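Local coordinates for protein lipopolysaccharide heptosyltransferase 2 (PDB 1PSW) that transfers the second heptose from ADP-heptose to the heptosyl-Kdo2-lipid A module during assembly of the lipopolysaccharide core of Escherichia coli, at residues K92-P97 with Y114-D119; I32-A37 with K79-A84; T106-E111 with E126-M131. All coordinates share one frame; numbering follows the deposited sequence.

All three contacts lie along the six-stranded parallel sheet of the N-terminal domain of a GT-B glycosyltransferase. Contact 2 spans strand 2-6 from one neighbour to the other, contact 1 ties the helix after strand 83-86 to the loop before strand 119-121, and contact 3 starts from the last residue of strand 104-108. The centres of contacts 2 and 3 lie about 14 and 15 Å from that of contact 1. Ala84 O and Thr106 N, 2.8 Å apart, join contacts 2 and 3 through adjacent strands. Met131 touches Phe294 across the interdomain cleft, which in GT-B enzymes holds donor and acceptor sites; contact 3 is probably nearest the site of transfer, contacts 1 and 2 being packing within the domain.

Contact 1 of 3, residues K92-P97 with Y114-D119; sequences KSALVP and YGLLND
Ala94, the last residue of a 3-10 turn, packs against Leu116, whose CB comes in at the flank of the methyl, 3.4 Å from Ala94 CB and tighter than usual van der Waals contact. The methyl group also reaches toward Leu117, whose CD2 lies 4.3 Å from Ala94 CB. The carbonyl of Ala94 is bridged to the second segment by a water, which donates to Ala94 O and to Leu116 O, 2.6 Å in each case; Leu116 O takes a further hydrogen bond from Arg105 NE. Next comes the peptide joining Ala94 to Leu95, across which Leu116 lays its CD1 branch, 3.5 Å from Leu95 N. Leu116 CG is anti to its own carbonyl carbon (chi1 -48°), a torsion that turns the isobutyl end toward the first segment. Leu116 CD2 meets Leu95 CD2 at 3.6 Å, the two leucines crossing obliquely. Leu95 touches with the tip of its side chain, although its CB points away from the loop. The contact sits where helix 95-99 begins, in the beta-alpha-beta crossover from strand 83-86 to strand 104-108: Ala94 and Leu117 both rest on Val86 of the first strand, while Leu95 packs on Arg69 of helix 66-75.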
loop_
_atom_site.group_PDB
_atom_site.type_symbol
_atom_site.label_atom_id
_atom_site.label_comp_id
_atom_site.label_asym_id
_atom_site.label_seq_id
_atom_site.Cartn_x
_atom_site.Cartn_y
_atom_site.Cartn_z
ATOM N N LYS A 92 1.523 -5.429 22.321
ATOM C CA LYS A 92 0.584 -6.539 22.230
ATOM C C LYS A 92 0.680 -7.339 20.932
ATOM O O LYS A 92 0.340 -8.525 20.909
ATOM C CB LYS A 92 -0.845 -6.027 22.403
ATOM C CG LYS A 92 -1.334 -5.152 21.264
ATOM C CD LYS A 92 -2.744 -4.647 21.516
ATOM C CE LYS A 92 -3.294 -3.935 20.287
ATOM N NZ LYS A 92 -4.687 -3.438 20.486
ATOM N N SER A 93 1.147 -6.709 19.857
ATOM C CA SER A 93 1.252 -7.406 18.574
ATOM C C SER A 93 2.223 -8.587 18.597
ATOM O O SER A 93 2.104 -9.501 17.785
ATOM C CB SER A 93 1.651 -6.431 17.453
ATOM O OG SER A 93 3.021 -6.066 17.533
ATOM N N ALA A 94 3.174 -8.583 19.527
ATOM C CA ALA A 94 4.130 -9.681 19.609
ATOM C C ALA A 94 3.732 -10.764 20.616
ATOM O O ALA A 94 4.500 -11.691 20.875
ATOM C CB ALA A 94 5.516 -9.139 19.942
ATOM N N LEU A 95 2.531 -10.656 21.170
ATOM C CA LEU A 95 2.061 -11.633 22.149
ATOM C C LEU A 95 1.734 -12.994 21.536
ATOM O O LEU A 95 2.200 -14.027 22.020
ATOM C CB LEU A 95 0.833 -11.087 22.885
ATOM C CG LEU A 95 1.120 -10.013 23.945
ATOM C CD1 LEU A 95 -0.187 -9.447 24.488
ATOM C CD2 LEU A 95 1.950 -10.627 25.070
ATOM N N VAL A 96 0.940 -12.996 20.471
ATOM C CA VAL A 96 0.549 -14.239 19.815
ATOM C C VAL A 96 1.701 -15.202 19.534
ATOM O O VAL A 96 1.626 -16.377 19.891
ATOM C CB VAL A 96 -0.201 -13.954 18.499
ATOM C CG1 VAL A 96 -0.400 -15.241 17.715
ATOM C CG2 VAL A 96 -1.545 -13.323 18.808
ATOM N N PRO A 97 2.779 -14.725 18.888
ATOM C CA PRO A 97 3.915 -15.603 18.587
ATOM C C PRO A 97 4.466 -16.331 19.809
ATOM O O PRO A 97 4.892 -17.487 19.719
ATOM C CB PRO A 97 4.935 -14.647 17.978
ATOM C CG PRO A 97 4.072 -13.651 17.292
ATOM C CD PRO A 97 3.005 -13.383 18.326
ATOM N N TYR A 114 11.323 -6.613 24.520
ATOM C CA TYR A 114 12.425 -7.480 24.929
ATOM C C TYR A 114 12.010 -8.873 25.396
ATOM O O TYR A 114 12.842 -9.772 25.484
ATOM C CB TYR A 114 13.256 -6.807 26.023
ATOM C CG TYR A 114 14.159 -5.716 25.514
ATOM C CD1 TYR A 114 13.856 -4.370 25.725
ATOM C CD2 TYR A 114 15.329 -6.030 24.819
ATOM C CE1 TYR A 114 14.701 -3.367 25.259
ATOM C CE2 TYR A 114 16.172 -5.031 24.352
ATOM C CZ TYR A 114 15.856 -3.706 24.575
ATOM O OH TYR A 114 16.703 -2.719 24.124
ATOM N N GLY A 115 10.736 -9.056 25.705
ATOM C CA GLY A 115 10.297 -10.367 26.145
ATOM C C GLY A 115 9.659 -11.185 25.037
ATOM O O GLY A 115 10.031 -12.336 24.792
ATOM N N LEU A 116 8.694 -10.581 24.358
ATOM C CA LEU A 116 7.988 -11.254 23.285
ATOM C C LEU A 116 8.894 -11.571 22.103
ATOM O O LEU A 116 8.588 -12.455 21.307
ATOM C CB LEU A 116 6.815 -10.389 22.833
ATOM C CG LEU A 116 5.955 -9.854 23.978
ATOM C CD1 LEU A 116 4.753 -9.132 23.401
ATOM C CD2 LEU A 116 5.501 -11.001 24.878
ATOM N N LEU A 117 10.011 -10.857 22.000
ATOM C CA LEU A 117 10.952 -11.057 20.902
ATOM C C LEU A 117 12.337 -11.455 21.403
ATOM O O LEU A 117 13.036 -10.648 22.016
ATOM C CB LEU A 117 11.067 -9.771 20.074
ATOM C CG LEU A 117 9.795 -9.234 19.411
ATOM C CD1 LEU A 117 10.046 -7.833 18.875
ATOM C CD2 LEU A 117 9.360 -10.168 18.292
ATOM N N ASN A 118 12.736 -12.697 21.145
ATOM C CA ASN A 118 14.050 -13.161 21.574
ATOM C C ASN A 118 15.121 -12.796 20.554
ATOM O O ASN A 118 16.293 -13.132 20.718
ATOM C CB ASN A 118 14.050 -14.674 21.811
ATOM C CG ASN A 118 13.252 -15.433 20.778
ATOM O OD1 ASN A 118 13.326 -15.155 19.582
ATOM N ND2 ASN A 118 12.485 -16.412 21.239
ATOM N N ASP A 119 14.708 -12.104 19.498
ATOM C CA ASP A 119 15.627 -11.667 18.456
ATOM C C ASP A 119 15.279 -10.219 18.127
ATOM O O ASP A 119 14.924 -9.885 16.994
ATOM C CB ASP A 119 15.488 -12.559 17.219
ATOM C CG ASP A 119 16.421 -12.152 16.092
ATOM O OD1 ASP A 119 17.507 -11.610 16.376
ATOM O OD2 ASP A 119 16.075 -12.391 14.917
HETATM O O HOH W 1 6.592 -12.696 19.663
#

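Contact 2 of 3, residues I32-A37 with K79-A84; sequences IIDVMA and KRYDRA
Asp34 OD2 is gripped by two donors, the phenol of Tyr81 and a water. Tyr81 OH donates to Asp34 OD2 at 2.6 Å, and the water, 2.7 Å from Asp34 OD2, in turn accepts from Lys79 NZ. The carboxylate belongs to strand 32-37 of the Rossmann-like parallel sheet, and the tyrosine to the loop leading into strand 83-86. Strand 2-6 runs between these two, so the bond passes over it, and the Tyr81 ring rests on Leu4 below. The phenol meets OD2 on the anti side, 20° out of the carboxylate plane, and the carboxylate stands nearly upright to the ring, 85° between planes, with OD2 near the ring plane at its edge. Asp34 CB points toward the second segment, and with CG anti to the carbonyl carbon (chi1 -68°) OD2 lies at the phenol, while OD1 is bound by Asn52 ND2 of strand 51-56. A phenylalanine in place of Tyr81 would probably keep the ring packing on Leu4 and Ile55 but leave the buried Asp34 OD2 without the phenol's hydrogen bond. Lys79 NZ, 4.6 Å from Asp34 OD2, does not touch it, yet its charge is likely to favour the ionised carboxylate. The lysine also covers the tyrosine: Lys79 CB sits 3.3 Å above the plane of the Tyr81 ring, offset toward the rim.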
loop_
_atom_site.group_PDB
_atom_site.type_symbol
_atom_site.label_atom_id
_atom_site.label_comp_id
_atom_site.label_asym_id
_atom_site.label_seq_id
_atom_site.Cartn_x
_atom_site.Cartn_y
_atom_site.Cartn_z
ATOM N N ILE A 32 7.486 -21.255 3.701
ATOM C CA ILE A 32 6.025 -21.221 3.697
ATOM C C ILE A 32 5.643 -20.087 4.644
ATOM O O ILE A 32 5.898 -20.158 5.851
ATOM C CB ILE A 32 5.430 -22.556 4.219
ATOM C CG1 ILE A 32 5.950 -23.726 3.376
ATOM C CG2 ILE A 32 3.908 -22.512 4.167
ATOM C CD1 ILE A 32 5.565 -23.651 1.916
ATOM N N ILE A 33 5.030 -19.044 4.093
ATOM C CA ILE A 33 4.680 -17.864 4.876
ATOM C C ILE A 33 3.196 -17.621 5.119
ATOM O O ILE A 33 2.422 -17.450 4.180
ATOM C CB ILE A 33 5.268 -16.599 4.210
ATOM C CG1 ILE A 33 6.777 -16.768 4.013
ATOM C CG2 ILE A 33 4.991 -15.378 5.075
ATOM C CD1 ILE A 33 7.375 -15.811 2.983
ATOM N N ASP A 34 2.808 -17.609 6.393
ATOM C CA ASP A 34 1.429 -17.337 6.773
ATOM C C ASP A 34 1.435 -15.933 7.369
ATOM O O ASP A 34 2.363 -15.564 8.094
ATOM C CB ASP A 34 0.927 -18.345 7.814
ATOM C CG ASP A 34 0.786 -19.749 7.251
ATOM O OD1 ASP A 34 0.584 -19.885 6.022
ATOM O OD2 ASP A 34 0.859 -20.719 8.036
ATOM N N VAL A 35 0.410 -15.149 7.058
ATOM C CA VAL A 35 0.333 -13.786 7.558
ATOM C C VAL A 35 -0.960 -13.544 8.307
ATOM O O VAL A 35 -2.048 -13.810 7.793
ATOM C CB VAL A 35 0.427 -12.761 6.407
ATOM C CG1 VAL A 35 0.369 -11.342 6.967
ATOM C CG2 VAL A 35 1.718 -12.972 5.636
HETATM N N MSE A 36 -0.828 -13.046 9.532
HETATM C CA MSE A 36 -1.979 -12.736 10.365
HETATM C C MSE A 36 -2.211 -11.236 10.305
HETATM O O MSE A 36 -1.318 -10.447 10.621
HETATM C CB MSE A 36 -1.735 -13.158 11.811
HETATM C CG MSE A 36 -2.951 -12.949 12.696
HETATM SE SE MSE A 36 -2.596 -13.323 14.568
HETATM C CE MSE A 36 -2.627 -15.231 14.483
ATOM N N ALA A 37 -3.409 -10.849 9.882
ATOM C CA ALA A 37 -3.775 -9.441 9.762
ATOM C C ALA A 37 -5.292 -9.313 9.856
ATOM O O ALA A 37 -6.006 -10.313 9.818
ATOM C CB ALA A 37 -3.286 -8.888 8.419
ATOM N N LYS A 79 0.370 -25.707 14.052
ATOM C CA LYS A 79 1.067 -25.283 12.840
ATOM C C LYS A 79 2.564 -25.547 12.957
ATOM O O LYS A 79 3.250 -25.739 11.956
ATOM C CB LYS A 79 0.849 -23.787 12.596
ATOM C CG LYS A 79 -0.571 -23.383 12.237
ATOM C CD LYS A 79 -0.927 -23.758 10.806
ATOM C CE LYS A 79 -2.285 -23.186 10.413
ATOM N NZ LYS A 79 -2.661 -23.528 9.012
ATOM N N ARG A 80 3.068 -25.540 14.185
ATOM C CA ARG A 80 4.484 -25.780 14.423
ATOM C C ARG A 80 5.361 -24.802 13.636
ATOM O O ARG A 80 6.276 -25.211 12.916
ATOM C CB ARG A 80 4.847 -27.216 14.034
ATOM C CG ARG A 80 4.023 -28.283 14.739
ATOM C CD ARG A 80 4.510 -29.677 14.371
ATOM N NE ARG A 80 5.906 -29.869 14.752
ATOM C CZ ARG A 80 6.598 -30.986 14.547
ATOM N NH1 ARG A 80 6.025 -32.029 13.959
ATOM N NH2 ARG A 80 7.866 -31.061 14.931
ATOM N N TYR A 81 5.076 -23.512 13.767
ATOM C CA TYR A 81 5.856 -22.492 13.082
ATOM C C TYR A 81 7.295 -22.503 13.572
ATOM O O TYR A 81 7.557 -22.532 14.777
ATOM C CB TYR A 81 5.248 -21.108 13.316
ATOM C CG TYR A 81 3.953 -20.880 12.584
ATOM C CD1 TYR A 81 3.920 -20.811 11.188
ATOM C CD2 TYR A 81 2.756 -20.734 13.281
ATOM C CE1 TYR A 81 2.720 -20.600 10.507
ATOM C CE2 TYR A 81 1.558 -20.528 12.611
ATOM C CZ TYR A 81 1.549 -20.460 11.226
ATOM O OH TYR A 81 0.362 -20.254 10.566
ATOM N N ASP A 82 8.222 -22.486 12.623
ATOM C CA ASP A 82 9.646 -22.481 12.924
ATOM C C ASP A 82 10.102 -21.082 13.344
ATOM O O ASP A 82 10.888 -20.923 14.278
ATOM C CB ASP A 82 10.445 -22.914 11.692
ATOM C CG ASP A 82 10.197 -24.362 11.307
ATOM O OD1 ASP A 82 10.458 -25.250 12.140
ATOM O OD2 ASP A 82 9.746 -24.612 10.170
ATOM N N ARG A 83 9.605 -20.069 12.640
ATOM C CA ARG A 83 9.968 -18.686 12.930
ATOM C C ARG A 83 8.755 -17.769 12.935
ATOM O O ARG A 83 7.688 -18.128 12.439
ATOM C CB ARG A 83 10.951 -18.162 11.883
ATOM C CG ARG A 83 12.269 -18.892 11.805
ATOM C CD ARG A 83 13.199 -18.184 10.834
ATOM N NE ARG A 83 14.571 -18.670 10.932
ATOM C CZ ARG A 83 15.615 -18.074 10.368
ATOM N NH1 ARG A 83 15.442 -16.963 9.664
ATOM N NH2 ARG A 83 16.832 -18.585 10.511
ATOM N N ALA A 84 8.933 -16.578 13.494
ATOM C CA ALA A 84 7.869 -15.590 13.531
ATOM C C ALA A 84 8.476 -14.202 13.363
ATOM O O ALA A 84 9.569 -13.927 13.861
ATOM C CB ALA A 84 7.110 -15.678 14.845
HETATM O O HOH W 2 -0.817 -22.501 7.015
#

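Contact 3 of 3, residues T106-E111 with E126-M131; sequences TGWRGE and EAWPLM
Trp108 and Trp128 make the whole of this contact, as a T-shaped (edge-to-face) aromatic pair. The six-membered ring of Trp108 directs its edge at the face of Trp128, with its centroid 5.3 Å from that of the five-membered ring and 60° between the planes. The outermost carbon of the benzo ring leads: Trp108 CH2 stands over the Trp128 face, offset toward the rim, and comes 4.1 Å from Trp128 NE1. CG of Trp108 is anti to the carbonyl carbon (chi1 -64°), and the indole is thereby thrust away from the strand with its far end foremost. Apolar packing adds the approach of the same Trp108 CH2 to Trp128 CD1, at 4.2 Å, and both indoles lie against Ala137 of helix 131-137.

The polar interactions run to the same helix. Trp108 NE1 donates to the backbone oxygen of Arg134, which ties the five-membered ring of the indole and helps to fix its rotation, and the side chain of Arg134 returns a bond from NE to Trp128 O. Glu133 OE1 accepts from Leu130 N at the N-cap. Together these interactions join helix 131-137 and the loop before it to the end of strand 104-108, at the C-terminal ends of the strands of a parallel Rossmann-like sheet, the side that in GT-B glycosyltransferases faces the cleft between the two domains.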
loop_
_atom_site.group_PDB
_atom_site.type_symbol
_atom_site.label_atom_id
_atom_site.label_comp_id
_atom_site.label_asym_id
_atom_site.label_seq_id
_atom_site.Cartn_x
_atom_site.Cartn_y
_atom_site.Cartn_z
ATOM N N THR A 106 11.322 -12.715 15.691
ATOM C CA THR A 106 12.071 -11.525 15.275
ATOM C C THR A 106 11.238 -10.267 15.034
ATOM O O THR A 106 10.074 -10.343 14.646
ATOM C CB THR A 106 12.847 -11.808 13.974
ATOM O OG1 THR A 106 13.590 -13.026 14.114
ATOM C CG2 THR A 106 13.802 -10.660 13.662
ATOM N N GLY A 107 11.860 -9.109 15.247
ATOM C CA GLY A 107 11.185 -7.842 15.034
ATOM C C GLY A 107 11.956 -6.679 15.622
ATOM O O GLY A 107 12.817 -6.875 16.480
ATOM N N TRP A 108 11.674 -5.466 15.156
ATOM C CA TRP A 108 12.364 -4.302 15.704
ATOM C C TRP A 108 11.853 -4.108 17.125
ATOM O O TRP A 108 10.731 -4.494 17.446
ATOM C CB TRP A 108 12.098 -3.054 14.859
ATOM C CG TRP A 108 12.656 -3.172 13.474
ATOM C CD1 TRP A 108 11.983 -3.534 12.341
ATOM C CD2 TRP A 108 14.023 -2.977 13.084
ATOM N NE1 TRP A 108 12.847 -3.576 11.269
ATOM C CE2 TRP A 108 14.104 -3.240 11.698
ATOM C CE3 TRP A 108 15.190 -2.605 13.773
ATOM C CZ2 TRP A 108 15.300 -3.147 10.987
ATOM C CZ3 TRP A 108 16.385 -2.510 13.060
ATOM C CH2 TRP A 108 16.427 -2.781 11.681
ATOM N N ARG A 109 12.680 -3.519 17.976
ATOM C CA ARG A 109 12.314 -3.306 19.370
ATOM C C ARG A 109 10.926 -2.705 19.575
ATOM O O ARG A 109 10.171 -3.172 20.425
ATOM C CB ARG A 109 13.370 -2.439 20.058
ATOM C CG ARG A 109 13.210 -2.341 21.564
ATOM C CD ARG A 109 14.448 -1.728 22.198
ATOM N NE ARG A 109 14.692 -0.362 21.743
ATOM C CZ ARG A 109 15.763 0.350 22.078
ATOM N NH1 ARG A 109 16.685 -0.180 22.868
ATOM N NH2 ARG A 109 15.910 1.589 21.626
ATOM N N GLY A 110 10.581 -1.679 18.804
ATOM C CA GLY A 110 9.270 -1.065 18.954
ATOM C C GLY A 110 9.000 -0.626 20.383
ATOM O O GLY A 110 9.810 0.086 20.972
ATOM N N GLU A 111 7.869 -1.049 20.948
ATOM C CA GLU A 111 7.520 -0.687 22.319
ATOM C C GLU A 111 8.178 -1.610 23.337
ATOM O O GLU A 111 7.493 -2.318 24.076
ATOM C CB GLU A 111 6.008 -0.734 22.530
ATOM C CG GLU A 111 5.198 0.060 21.532
ATOM C CD GLU A 111 3.745 0.206 21.956
ATOM O OE1 GLU A 111 3.180 -0.765 22.509
ATOM O OE2 GLU A 111 3.165 1.287 21.720
ATOM N N GLU A 126 18.749 6.543 11.171
ATOM C CA GLU A 126 19.648 7.101 10.172
ATOM C C GLU A 126 20.311 6.013 9.340
ATOM O O GLU A 126 20.711 6.251 8.201
ATOM C CB GLU A 126 20.713 7.966 10.844
ATOM C CG GLU A 126 20.143 9.175 11.572
ATOM C CD GLU A 126 21.206 10.154 12.034
ATOM O OE1 GLU A 126 22.089 9.749 12.820
ATOM O OE2 GLU A 126 21.158 11.330 11.609
ATOM N N ALA A 127 20.428 4.819 9.911
ATOM C CA ALA A 127 21.047 3.700 9.209
ATOM C C ALA A 127 20.062 2.981 8.285
ATOM O O ALA A 127 20.467 2.260 7.373
ATOM C CB ALA A 127 21.635 2.716 10.221
ATOM N N TRP A 128 18.770 3.181 8.537
ATOM C CA TRP A 128 17.696 2.569 7.741
ATOM C C TRP A 128 16.636 3.633 7.466
ATOM O O TRP A 128 15.588 3.650 8.105
ATOM C CB TRP A 128 17.056 1.409 8.506
ATOM C CG TRP A 128 18.055 0.452 9.060
ATOM C CD1 TRP A 128 18.675 0.524 10.275
ATOM C CD2 TRP A 128 18.606 -0.688 8.396
ATOM N NE1 TRP A 128 19.579 -0.499 10.409
ATOM C CE2 TRP A 128 19.561 -1.257 9.268
ATOM C CE3 TRP A 128 18.392 -1.281 7.145
ATOM C CZ2 TRP A 128 20.299 -2.396 8.929
ATOM C CZ3 TRP A 128 19.127 -2.412 6.809
ATOM C CH2 TRP A 128 20.069 -2.955 7.698
ATOM N N PRO A 129 16.893 4.524 6.494
ATOM C CA PRO A 129 15.977 5.612 6.124
ATOM C C PRO A 129 14.650 5.210 5.484
ATOM O O PRO A 129 13.660 5.933 5.614
ATOM C CB PRO A 129 16.828 6.467 5.194
ATOM C CG PRO A 129 17.684 5.451 4.513
ATOM C CD PRO A 129 18.099 4.543 5.645
ATOM N N LEU A 130 14.615 4.068 4.807
ATOM C CA LEU A 130 13.386 3.627 4.148
ATOM C C LEU A 130 12.688 2.496 4.888
ATOM O O LEU A 130 13.337 1.588 5.388
ATOM C CB LEU A 130 13.697 3.180 2.714
ATOM C CG LEU A 130 14.358 4.231 1.810
ATOM C CD1 LEU A 130 14.524 3.674 0.401
ATOM C CD2 LEU A 130 13.503 5.484 1.790
HETATM N N MSE A 131 11.363 2.557 4.958
HETATM C CA MSE A 131 10.604 1.512 5.619
HETATM C C MSE A 131 10.842 0.173 4.941
HETATM O O MSE A 131 10.930 -0.847 5.617
HETATM C CB MSE A 131 9.102 1.813 5.598
HETATM C CG MSE A 131 8.235 0.558 5.752
HETATM SE SE MSE A 131 6.332 0.904 5.963
HETATM C CE MSE A 131 6.140 0.574 7.855
#